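Local coordinates for protein EvdMO1 (Micromonospora carbonacea, PDB 5T39) that probably transfers methyl groups from S-adenosylmethionine through its Rossmann-like methyltransferase domain, one half of a fused methyltransferase-oxidase of everninomicin biosynthesis, at residues 78-83 against 139-144; 102-107 against 129-134; 233-238 against 245-250. All blocks are in the same frame, centred on the assembly; numbering follows the deposited sequence. Where two conformers were deposited one is given.

Overall arrangement
All three contacts reach one seven-stranded mixed sheet with the strand order 3-2-1-4-5-7-6 of class I methyltransferases. Contacts 1 and 2 meet where strands 78-82 and 100-105 run side by side, their centres about 11 Å apart, and both touch S-adenosyl-L-homocysteine. Along the chain, both segments of contact 2 fall between the two segments of contact 1. Contact 3 follows later, in the C-terminal hairpin of strands 232-239 and 244-252, with its centre about 22 Å from that of contact 1 and 24 Å from that of contact 2. The two contacts that touch the ligand thus lie in the parallel part of the sheet, while the hairpin forms its other end.

Contact 1 (78-83 against 139-144). With SAH (S-adenosyl-L-homocysteine), chain B.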
# COMPACT_ATOMS: atom_id res chain seq x y z
N ARG A 78 11.63 6.02 9.67
CA ARG A 78 10.24 5.94 10.11
C ARG A 78 9.38 5.99 8.86
O ARG A 78 9.39 7.02 8.17
CB ARG A 78 9.96 7.13 11.04
CG ARG A 78 8.56 7.25 11.59
CD ARG A 78 8.26 6.23 12.65
NE ARG A 78 6.87 6.29 13.08
CZ ARG A 78 6.22 5.26 13.60
NH1 ARG A 78 6.84 4.10 13.73
NH2 ARG A 78 4.95 5.37 13.96
N ILE A 79 8.65 4.92 8.56
CA ILE A 79 7.92 4.76 7.31
C ILE A 79 6.46 4.52 7.60
O ILE A 79 6.12 3.78 8.53
CB ILE A 79 8.49 3.55 6.52
CG1 ILE A 79 9.96 3.77 6.16
CG2 ILE A 79 7.69 3.29 5.24
CD1 ILE A 79 10.63 2.54 5.60
N LEU A 80 5.59 5.10 6.77
CA LEU A 80 4.16 4.85 6.80
C LEU A 80 3.80 4.04 5.56
O LEU A 80 4.10 4.48 4.44
CB LEU A 80 3.39 6.17 6.79
CG LEU A 80 1.87 6.08 6.75
CD1 LEU A 80 1.34 5.37 7.99
CD2 LEU A 80 1.26 7.46 6.62
N GLU A 81 3.16 2.89 5.74
CA GLU A 81 2.68 2.07 4.64
C GLU A 81 1.16 2.09 4.63
O GLU A 81 0.53 1.81 5.66
CB GLU A 81 3.19 0.63 4.76
CG GLU A 81 2.61 -0.26 3.68
CD GLU A 81 2.83 -1.71 3.93
OE1 GLU A 81 2.54 -2.50 3.00
OE2 GLU A 81 3.26 -2.06 5.04
N LEU A 82 0.58 2.40 3.49
CA LEU A 82 -0.87 2.49 3.35
C LEU A 82 -1.42 1.27 2.60
O LEU A 82 -0.99 0.97 1.49
CB LEU A 82 -1.24 3.77 2.59
CG LEU A 82 -0.70 5.05 3.22
CD1 LEU A 82 -1.09 6.24 2.39
CD2 LEU A 82 -1.16 5.22 4.65
N GLY A 83 -2.40 0.61 3.18
CA GLY A 83 -2.97 -0.58 2.56
C GLY A 83 -2.09 -1.80 2.69
O GLY A 83 -1.73 -2.44 1.70
N ALA A 139 -3.08 13.95 10.46
CA ALA A 139 -2.31 14.80 11.37
C ALA A 139 -2.11 14.15 12.74
O ALA A 139 -1.32 14.67 13.53
CB ALA A 139 -2.99 16.16 11.54
N THR A 140 -2.79 13.05 13.03
CA THR A 140 -2.58 12.33 14.29
C THR A 140 -1.42 11.36 14.24
O THR A 140 -1.09 10.76 15.27
CB THR A 140 -3.84 11.53 14.67
OG1 THR A 140 -4.08 10.51 13.69
CG2 THR A 140 -5.06 12.43 14.80
N LEU A 141 -0.79 11.16 13.08
CA LEU A 141 0.18 10.08 12.91
C LEU A 141 1.62 10.50 13.14
O LEU A 141 2.49 9.63 13.20
CB LEU A 141 0.06 9.50 11.51
CG LEU A 141 -1.30 8.95 11.09
CD1 LEU A 141 -1.23 8.49 9.64
CD2 LEU A 141 -1.74 7.83 12.01
N GLY A 142 1.91 11.78 13.24
CA GLY A 142 3.28 12.21 13.34
C GLY A 142 3.92 12.34 11.97
O GLY A 142 3.25 12.45 10.94
N ARG A 143 5.25 12.32 11.96
CA ARG A 143 6.03 12.58 10.76
C ARG A 143 6.73 11.30 10.33
O ARG A 143 7.18 10.51 11.16
CB ARG A 143 7.08 13.65 11.03
CG ARG A 143 7.86 14.09 9.79
CD ARG A 143 8.72 15.31 10.08
NE ARG A 143 9.35 15.84 8.88
CZ ARG A 143 10.51 15.43 8.38
NH1 ARG A 143 11.20 14.49 8.99
NH2 ARG A 143 10.98 15.97 7.27
N PHE A 144 6.86 11.13 9.02
CA PHE A 144 7.51 9.98 8.43
C PHE A 144 8.53 10.45 7.40
O PHE A 144 8.33 11.46 6.72
CB PHE A 144 6.50 9.06 7.75
CG PHE A 144 5.47 8.54 8.71
CD1 PHE A 144 5.67 7.36 9.38
CD2 PHE A 144 4.33 9.28 8.98
CE1 PHE A 144 4.74 6.90 10.31
CE2 PHE A 144 3.42 8.84 9.90
CZ PHE A 144 3.62 7.65 10.56
N SAH B . -0.25 -2.50 -0.74
CA SAH B . -0.40 -3.91 -1.08
CB SAH B . -1.85 -4.35 -1.13
CG SAH B . -2.68 -3.62 -2.19
SD SAH B . -4.37 -4.25 -2.29
C SAH B . 0.25 -4.18 -2.42
O SAH B . 0.36 -5.34 -2.84
OXT SAH B . 0.66 -3.24 -3.09
C5' SAH B . -5.22 -2.90 -1.43
C4' SAH B . -5.11 -2.95 0.09
O4' SAH B . -5.58 -1.70 0.59
C3' SAH B . -5.97 -4.04 0.71
O3' SAH B . -5.36 -4.63 1.84
C2' SAH B . -7.23 -3.26 1.09
O2' SAH B . -8.05 -3.84 2.09
C1' SAH B . -6.64 -1.92 1.50
N9 SAH B . -7.56 -0.80 1.42
C8 SAH B . -8.46 -0.52 0.42
N7 SAH B . -9.11 0.63 0.69
C5 SAH B . -8.63 1.08 1.88
C6 SAH B . -8.94 2.20 2.65
N6 SAH B . -9.87 3.09 2.33
N1 SAH B . -8.25 2.38 3.82
C2 SAH B . -7.31 1.47 4.21
N3 SAH B . -6.99 0.35 3.50
C4 SAH B . -7.66 0.20 2.34
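The ring of Phe144 is the centre of the apolar packing against Leu80. Leu80 CB sits over one face, 3.6 Å from the centroid of the Phe144 ring and only 11° off the normal, a CH-pi contact. Placing CG beside the backbone N (chi1 -60°) brings the Phe144 ring against the backbone of strand 78-82, where its CD1 comes 3.4 Å from Ile79 C. Leu80 in turn sends its two methyl groups different ways: CD1 reaches Phe144 CZ, and CD2 meets Leu141 CD1 at 4.0 Å, the two leucines crossing at about a right angle. Val169 of helix 159-169 also touches both Leu80 and Phe144.

Strand 78-82 is the first strand of the Rossmann-like sheet, and residues 141-144 lead into strand 146-150, its neighbour. At the far end of the strand, Gly83 O accepts a 2.9 Å hydrogen bond from the amino N of S-adenosyl-L-homocysteine, in the glycine-containing turn that follows strand 1 in class I methyltransferases.

Contacts of the charged side chain are of another kind and less certain, because Arg78 has two conformers. In one of them it leans obliquely on the Phe144 ring, Arg78 NE lying 3.5 Å from Phe144 CE1 with the guanidinium and ring planes 20° apart. In the same conformer, and with the same caution, Arg78 NH1 is hydrogen-bonded to Ser100 OG.

Contact 2 (102-107 against 129-134); sequences LGLEGR and RIADVE. With SAH (S-adenosyl-L-homocysteine), chain B.
Strands 100-105 and 126-130, with helix 108-121 between them, form a beta-alpha-beta unit at the edge of the sheet, and here Gly103, Glu105, Arg129 and Ala131 zip its two strands together in parallel. Arg129 N donates to Gly103 O, and Arg129 O receives Glu105 N at 3.0 Å. The last rung differs: Ala131 N meets Glu105 O from above the carbonyl plane, 52° out of it, as the strands give way to loops.

On the side of the sheet bearing Leu104, Leu102 CD1 lies over one face of the Arg129 guanidinium, 3.6 Å from its NE. Glu127 holds the charge in a salt bridge. Leu104 CD2 packs alongside Arg129 CB, and Leu104 CB on Ala131 CB.

At the C-terminal ends of the strands the unit becomes the S-adenosyl-L-homocysteine site, with the acidic residue at the end of strand 100-105, the second strand of the fold, that is characteristic of class I methyltransferases. Glu105, bent at chi2 (51°), presents its carboxylate to the ribose: OE1 accepts from O2' of S-adenosyl-L-homocysteine and OE2 from O3', both at 2.7 Å. Glu105 OE1 is also gripped by Arg107 N and Asn110 ND2, while Leu85 N reaches OE2, so the carboxylate is fixed against turning. From the facing loop, Asp132 OD1 accepts a hydrogen bond from adenine N6 at 3.0 Å. Val133 N donates to adenine N1 in a nearly straight bond (168°). Asp132 OD1 also closes an Asx turn with Glu134 N, 2.9 Å away.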
# COMPACT_ATOMS: atom_id res chain seq x y z
N LEU A 102 4.89 1.92 10.37
CA LEU A 102 3.48 1.90 10.73
C LEU A 102 2.71 1.50 9.48
O LEU A 102 2.78 2.20 8.47
CB LEU A 102 3.01 3.27 11.21
CG LEU A 102 1.50 3.38 11.51
CD1 LEU A 102 1.04 2.42 12.59
CD2 LEU A 102 1.15 4.80 11.91
N GLY A 103 2.03 0.37 9.53
CA GLY A 103 1.21 -0.11 8.42
C GLY A 103 -0.26 0.05 8.76
O GLY A 103 -0.72 -0.40 9.81
N LEU A 104 -0.99 0.69 7.85
CA LEU A 104 -2.42 0.91 8.00
C LEU A 104 -3.17 -0.01 7.04
O LEU A 104 -2.79 -0.15 5.87
CB LEU A 104 -2.79 2.36 7.70
CG LEU A 104 -2.07 3.40 8.57
CD1 LEU A 104 -2.58 4.77 8.22
CD2 LEU A 104 -2.23 3.11 10.06
N GLU A 105 -4.26 -0.60 7.53
CA GLU A 105 -5.03 -1.53 6.73
C GLU A 105 -6.51 -1.34 7.05
O GLU A 105 -6.90 -1.28 8.21
CB GLU A 105 -4.57 -2.97 6.98
CG GLU A 105 -5.47 -4.05 6.37
CD GLU A 105 -5.77 -3.85 4.91
OE1 GLU A 105 -6.92 -4.17 4.51
OE2 GLU A 105 -4.88 -3.36 4.16
N GLY A 106 -7.33 -1.27 6.01
CA GLY A 106 -8.74 -0.98 6.18
C GLY A 106 -9.65 -2.15 6.46
O GLY A 106 -10.76 -1.93 6.94
N ARG A 107 -9.23 -3.38 6.15
CA ARG A 107 -10.07 -4.55 6.31
C ARG A 107 -9.56 -5.37 7.49
O ARG A 107 -8.41 -5.81 7.49
CB ARG A 107 -10.09 -5.38 5.02
CG ARG A 107 -10.87 -4.70 3.93
CD ARG A 107 -10.85 -5.45 2.60
NE ARG A 107 -11.68 -4.74 1.63
CZ ARG A 107 -13.01 -4.78 1.59
NH1 ARG A 107 -13.69 -5.58 2.40
NH2 ARG A 107 -13.64 -4.02 0.72
N ARG A 129 -2.21 -1.07 12.25
CA ARG A 129 -3.43 -0.49 12.78
C ARG A 129 -4.53 -0.55 11.74
O ARG A 129 -4.28 -0.35 10.55
CB ARG A 129 -3.27 0.98 13.14
CG ARG A 129 -2.30 1.31 14.22
CD ARG A 129 -2.38 2.79 14.54
NE ARG A 129 -1.21 3.17 15.31
CZ ARG A 129 -0.77 4.41 15.42
NH1 ARG A 129 -1.41 5.41 14.83
NH2 ARG A 129 0.32 4.64 16.12
N ILE A 130 -5.75 -0.80 12.21
CA ILE A 130 -6.91 -0.61 11.37
C ILE A 130 -7.07 0.88 11.09
O ILE A 130 -6.88 1.72 11.97
CB ILE A 130 -8.16 -1.19 12.06
CG1 ILE A 130 -9.29 -1.38 11.06
CG2 ILE A 130 -8.60 -0.31 13.24
CD1 ILE A 130 -9.16 -2.64 10.24
N ALA A 131 -7.41 1.21 9.85
CA ALA A 131 -7.69 2.60 9.49
C ALA A 131 -8.33 2.61 8.11
O ALA A 131 -7.99 1.81 7.24
CB ALA A 131 -6.40 3.43 9.44
N ASP A 132 -9.22 3.58 7.91
CA ASP A 132 -9.77 3.88 6.59
C ASP A 132 -9.08 5.16 6.14
O ASP A 132 -9.31 6.22 6.71
CB ASP A 132 -11.28 4.10 6.70
CG ASP A 132 -11.93 4.46 5.38
OD1 ASP A 132 -11.22 4.75 4.39
OD2 ASP A 132 -13.17 4.45 5.33
N VAL A 133 -8.23 5.06 5.12
CA VAL A 133 -7.47 6.23 4.69
C VAL A 133 -8.37 7.35 4.17
O VAL A 133 -7.91 8.49 4.08
CB VAL A 133 -6.37 5.91 3.66
CG1 VAL A 133 -5.37 4.91 4.24
CG2 VAL A 133 -6.95 5.44 2.34
N GLU A 134 -9.61 7.05 3.80
CA GLU A 134 -10.53 8.08 3.32
C GLU A 134 -11.10 8.93 4.44
O GLU A 134 -11.62 10.01 4.17
CB GLU A 134 -11.68 7.45 2.51
CG GLU A 134 -11.26 6.58 1.33
CD GLU A 134 -12.42 6.22 0.39
OE1 GLU A 134 -13.16 5.21 0.63
OE2 GLU A 134 -12.57 6.96 -0.61
N SAH B . -0.25 -2.50 -0.74
CA SAH B . -0.40 -3.91 -1.08
CB SAH B . -1.85 -4.35 -1.13
CG SAH B . -2.68 -3.62 -2.19
SD SAH B . -4.37 -4.25 -2.29
C SAH B . 0.25 -4.18 -2.42
O SAH B . 0.36 -5.34 -2.84
OXT SAH B . 0.66 -3.24 -3.09
C5' SAH B . -5.22 -2.90 -1.43
C4' SAH B . -5.11 -2.95 0.09
O4' SAH B . -5.58 -1.70 0.59
C3' SAH B . -5.97 -4.04 0.71
O3' SAH B . -5.36 -4.63 1.84
C2' SAH B . -7.23 -3.26 1.09
O2' SAH B . -8.05 -3.84 2.09
C1' SAH B . -6.64 -1.92 1.50
N9 SAH B . -7.56 -0.80 1.42
C8 SAH B . -8.46 -0.52 0.42
N7 SAH B . -9.11 0.63 0.69
C5 SAH B . -8.63 1.08 1.88
C6 SAH B . -8.94 2.20 2.65
N6 SAH B . -9.87 3.09 2.33
N1 SAH B . -8.25 2.38 3.82
C2 SAH B . -7.31 1.47 4.21
N3 SAH B . -6.99 0.35 3.50
C4 SAH B . -7.66 0.20 2.34

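Contact 3 (233-238 against 245-250); sequences IEVLHE and CDIVVV
Val248 O is gripped by two successive amides: Leu236 N at 2.8 Å and, weakly, His237 N at 3.4 Å. Together Leu236 and His237 face Val248 in a classic beta bulge, which shifts the register by one within the C-terminal antiparallel hairpin. Val248 N returns a bond to His237 O within the bulge, and on the Val250 side Glu234 and Val250 are joined by two bonds.

The bulge turns Leu236 toward the neighbouring strand, where its CD1 packs 3.7 Å from Val250 CG2 and also touches Val248 CG1. The sheet face carrying Val235 has that residue's CG2 against Val249 CG1, and here Glu238 runs out along Ile247, its CG turned away from the backbone N (chi1 -171°), and brings CD to 3.6 Å from Ile247 CD1; its OE2 binds Arg218 and Tyr179. A glutamine in place of Glu238 would probably cost Arg218 this countercharge and weaken the link to it. Between the strands a water bridges the His237 and Asp246 side chains, standing at the imidazole edge 2.8 Å from His237 NE2 and donating at 2.7 Å to Asp246 OD2, which also forms a salt bridge with Arg239 NE.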
# COMPACT_ATOMS: atom_id res chain seq x y z
N ILE A 233 9.03 14.60 -9.36
CA ILE A 233 8.46 13.28 -9.61
C ILE A 233 9.44 12.50 -10.49
O ILE A 233 9.79 12.95 -11.58
CB ILE A 233 7.07 13.37 -10.27
CG1 ILE A 233 6.11 14.21 -9.41
CG2 ILE A 233 6.49 11.99 -10.51
CD1 ILE A 233 4.82 14.64 -10.11
N GLU A 234 9.85 11.32 -10.02
CA GLU A 234 10.73 10.40 -10.74
C GLU A 234 9.91 9.18 -11.13
O GLU A 234 9.37 8.50 -10.26
CB GLU A 234 11.89 9.97 -9.83
CG GLU A 234 12.85 8.97 -10.45
CD GLU A 234 13.95 8.53 -9.49
OE1 GLU A 234 14.86 7.79 -9.94
OE2 GLU A 234 13.93 8.92 -8.30
N VAL A 235 9.82 8.90 -12.43
CA VAL A 235 9.10 7.72 -12.89
C VAL A 235 10.05 6.54 -12.91
O VAL A 235 11.07 6.58 -13.61
CB VAL A 235 8.49 7.96 -14.28
CG1 VAL A 235 7.75 6.70 -14.75
CG2 VAL A 235 7.54 9.15 -14.25
N LEU A 236 9.74 5.51 -12.13
CA LEU A 236 10.55 4.29 -12.08
C LEU A 236 10.11 3.25 -13.09
O LEU A 236 10.95 2.48 -13.58
CB LEU A 236 10.52 3.67 -10.68
CG LEU A 236 11.00 4.54 -9.52
CD1 LEU A 236 10.96 3.73 -8.22
CD2 LEU A 236 12.38 5.12 -9.77
N HIS A 237 8.82 3.21 -13.42
CA HIS A 237 8.27 2.21 -14.31
C HIS A 237 6.97 2.75 -14.86
O HIS A 237 6.21 3.39 -14.13
CB HIS A 237 8.00 0.91 -13.54
CG HIS A 237 7.15 -0.08 -14.28
ND1 HIS A 237 7.62 -0.79 -15.36
CD2 HIS A 237 5.87 -0.46 -14.11
CE1 HIS A 237 6.66 -1.58 -15.81
NE2 HIS A 237 5.59 -1.39 -15.07
N GLU A 238 6.69 2.47 -16.13
CA GLU A 238 5.40 2.86 -16.69
C GLU A 238 5.05 1.93 -17.84
O GLU A 238 5.88 1.61 -18.69
CB GLU A 238 5.41 4.32 -17.16
CG GLU A 238 4.04 4.84 -17.55
CD GLU A 238 3.95 6.35 -17.66
OE1 GLU A 238 4.99 7.06 -17.56
OE2 GLU A 238 2.82 6.84 -17.85
N CYS A 245 -3.47 1.71 -17.45
CA CYS A 245 -2.05 1.99 -17.44
C CYS A 245 -1.50 1.70 -16.05
O CYS A 245 -2.23 1.72 -15.06
CB CYS A 245 -1.79 3.46 -17.77
SG CYS A 245 -2.35 3.95 -19.42
N ASP A 246 -0.18 1.46 -15.98
CA ASP A 246 0.51 1.17 -14.73
C ASP A 246 1.65 2.17 -14.57
O ASP A 246 2.35 2.47 -15.55
CB ASP A 246 1.17 -0.22 -14.75
CG ASP A 246 0.21 -1.34 -15.12
OD1 ASP A 246 -1.02 -1.18 -15.05
OD2 ASP A 246 0.74 -2.41 -15.49
N ILE A 247 1.89 2.65 -13.36
CA ILE A 247 3.01 3.55 -13.12
C ILE A 247 3.52 3.36 -11.70
O ILE A 247 2.77 3.09 -10.76
CB ILE A 247 2.63 5.02 -13.44
CG1 ILE A 247 3.88 5.88 -13.68
CG2 ILE A 247 1.73 5.61 -12.36
CD1 ILE A 247 3.55 7.27 -14.19
N VAL A 248 4.84 3.52 -11.56
CA VAL A 248 5.50 3.62 -10.27
C VAL A 248 6.31 4.90 -10.29
O VAL A 248 7.15 5.09 -11.17
CB VAL A 248 6.41 2.41 -9.98
CG1 VAL A 248 7.03 2.54 -8.60
CG2 VAL A 248 5.65 1.09 -10.12
N VAL A 249 6.05 5.78 -9.32
CA VAL A 249 6.77 7.04 -9.24
C VAL A 249 7.23 7.26 -7.82
O VAL A 249 6.64 6.77 -6.85
CB VAL A 249 5.95 8.26 -9.69
CG1 VAL A 249 5.38 8.06 -11.07
CG2 VAL A 249 4.85 8.60 -8.72
N VAL A 250 8.30 8.03 -7.70
CA VAL A 250 8.75 8.59 -6.44
C VAL A 250 8.45 10.08 -6.48
O VAL A 250 8.91 10.79 -7.37
CB VAL A 250 10.25 8.35 -6.22
CG1 VAL A 250 10.68 8.97 -4.91
CG2 VAL A 250 10.57 6.86 -6.26
O HOH W 1 3.33 -3.01 -15.40